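Local coordinates for CELL WALL surface anchor family protein (PDB 2X9Z) that forms the backbone of the Streptococcus pneumoniae pilus as its repeating subunit, a surface protein of Cna-B-like domains that probably serves cell adhesion, at residues 69-73 / 74-78. The protein carries 1 engineered substitution. Sequence-based numbering, arbitrary orientation.
Sequences KVTVD and DVALE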
loop_
_atom_site.group_PDB
_atom_site.type_symbol
_atom_site.label_atom_id
_atom_site.label_comp_id
_atom_site.label_asym_id
_atom_site.label_seq_id
_atom_site.Cartn_x
_atom_site.Cartn_y
_atom_site.Cartn_z
ATOM N N LYS A 69 -11.150 -12.049 -0.340
ATOM C CA LYS A 69 -11.641 -12.835 0.787
ATOM C C LYS A 69 -10.775 -12.538 2.007
ATOM O O LYS A 69 -9.570 -12.324 1.886
ATOM C CB LYS A 69 -11.568 -14.333 0.474
ATOM C CG LYS A 69 -12.265 -14.764 -0.816
ATOM C CD LYS A 69 -13.734 -15.079 -0.605
ATOM C CE LYS A 69 -14.311 -15.865 -1.779
ATOM N NZ LYS A 69 -14.280 -15.080 -3.031
ATOM N N VAL A 70 -11.391 -12.501 3.181
ATOM C CA VAL A 70 -10.642 -12.216 4.402
ATOM C C VAL A 70 -11.017 -13.172 5.533
ATOM O O VAL A 70 -12.202 -13.417 5.792
ATOM C CB VAL A 70 -10.817 -10.739 4.846
ATOM C CG1 VAL A 70 -12.287 -10.381 5.008
ATOM C CG2 VAL A 70 -10.039 -10.461 6.125
ATOM N N THR A 71 -9.992 -13.706 6.192
ATOM C CA THR A 71 -10.159 -14.640 7.295
ATOM C C THR A 71 -9.324 -14.193 8.488
ATOM O O THR A 71 -8.293 -13.530 8.326
ATOM C CB THR A 71 -9.717 -16.081 6.902
ATOM O OG1 THR A 71 -8.335 -16.075 6.525
ATOM C CG2 THR A 71 -10.570 -16.623 5.753
ATOM N N VAL A 72 -9.786 -14.548 9.681
ATOM C CA VAL A 72 -8.976 -14.445 10.890
ATOM C C VAL A 72 -8.815 -15.854 11.451
ATOM O O VAL A 72 -9.803 -16.548 11.681
ATOM C CB VAL A 72 -9.633 -13.546 11.945
ATOM C CG1 VAL A 72 -8.796 -13.536 13.220
ATOM C CG2 VAL A 72 -9.830 -12.138 11.403
ATOM N N ASP A 73 -7.569 -16.289 11.636
ATOM C CA ASP A 73 -7.265 -17.662 12.034
ATOM C C ASP A 73 -8.026 -18.665 11.163
ATOM O O ASP A 73 -8.538 -19.674 11.641
ATOM C CB ASP A 73 -7.533 -17.885 13.526
ATOM C CG ASP A 73 -6.534 -17.152 14.421
ATOM O OD1 ASP A 73 -5.505 -16.656 13.919
ATOM O OD2 ASP A 73 -6.768 -17.065 15.639
ATOM N N ASP A 74 -8.082 -18.367 9.868
ATOM C CA ASP A 74 -8.720 -19.229 8.870
ATOM C C ASP A 74 -10.244 -19.335 8.991
ATOM O O ASP A 74 -10.859 -20.220 8.393
ATOM C CB ASP A 74 -8.067 -20.618 8.846
ATOM C CG ASP A 74 -6.616 -20.577 8.391
ATOM O OD1 ASP A 74 -6.308 -19.868 7.408
ATOM O OD2 ASP A 74 -5.777 -21.261 9.014
ATOM N N VAL A 75 -10.852 -18.423 9.746
ATOM C CA VAL A 75 -12.309 -18.325 9.801
ATOM C C VAL A 75 -12.738 -17.084 9.021
ATOM O O VAL A 75 -12.279 -15.978 9.309
ATOM C CB VAL A 75 -12.822 -18.234 11.255
ATOM C CG1 VAL A 75 -14.342 -18.117 11.279
ATOM C CG2 VAL A 75 -12.359 -19.442 12.068
ATOM N N ALA A 76 -13.591 -17.262 8.015
ATOM C CA ALA A 76 -14.047 -16.132 7.216
ATOM C C ALA A 76 -14.749 -15.098 8.091
ATOM O O ALA A 76 -15.572 -15.441 8.938
ATOM C CB ALA A 76 -14.981 -16.603 6.108
ATOM N N LEU A 77 -14.418 -13.828 7.892
ATOM C CA LEU A 77 -15.129 -12.772 8.598
ATOM C C LEU A 77 -16.578 -12.692 8.119
ATOM O O LEU A 77 -16.889 -13.037 6.978
ATOM C CB LEU A 77 -14.436 -11.418 8.416
ATOM C CG LEU A 77 -13.113 -11.202 9.159
ATOM C CD1 LEU A 77 -12.585 -9.794 8.903
ATOM C CD2 LEU A 77 -13.285 -11.439 10.654
ATOM N N GLU A 78 -17.464 -12.249 9.003
ATOM C CA GLU A 78 -18.836 -11.956 8.611
ATOM C C GLU A 78 -18.840 -10.613 7.868
ATOM O O GLU A 78 -17.953 -9.790 8.074
ATOM C CB GLU A 78 -19.748 -11.926 9.841
ATOM C CG GLU A 78 -19.674 -13.200 10.695
ATOM C CD GLU A 78 -20.432 -14.389 10.100
ATOM O OE1 GLU A 78 -21.184 -14.206 9.120
ATOM O OE2 GLU A 78 -20.281 -15.516 10.621
HETATM O O HOH W 1 -6.500 -16.231 8.657
HETATM O O HOH W 2 -7.542 -18.482 5.557
#
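Val72 and Val75 exchange two backbone hydrogen bonds, each 2.9 Å long (Val72 N to Val75 O and Val75 N to Val72 O), and so close a beta hairpin with a two-residue turn. Asp73 and Asp74 fill this type I' turn, a standard closure of such hairpins that the present one illustrates: both have positive phi, the left-handed geometry that suits the twist of the paired strands. Two residues further along each chain, Leu77 N bonds Val70 O almost straight (3.1 Å, 171° at the hydrogen), and the non-hydrogen-bonded pair Thr71 and Ala76 lies between.

The tight side is apolar. Leu77 swings its isobutyl group back over strand 61-72 and splits it between two valines: CD2 meets Val72 CG2 at 3.6 Å, while CD1 lies 3.8 Å from Val70 CG2. Val72 CG1 is anti to the backbone N (chi1 177°), which puts CG2 anti to the carbonyl carbon and against Leu77.

The opposite face, that of Thr71 and Ala76, is looser and wet. Thr71 OG1 holds two waters; one accepts the N-H of Asp74, the other donates to Asp74 OD1 (2.6 Å), so the polar link from the hydroxyl to Asp74 runs through water. Thr71 CG2 merely rests 3.8 Å from Ala76 CA.

Strand 75-76 is the outermost strand, within this chain, of a five-stranded antiparallel sheet, with strand 61-72 between it and strand 110-120. There Asp73 OD2 forms a salt bridge with Lys110 NZ and OD1 accepts a hydrogen bond from Thr111 N, while Val72 and Leu77 pack against helix 97-103, and Val70 and Leu77 share Tyr82 of strand 82-87.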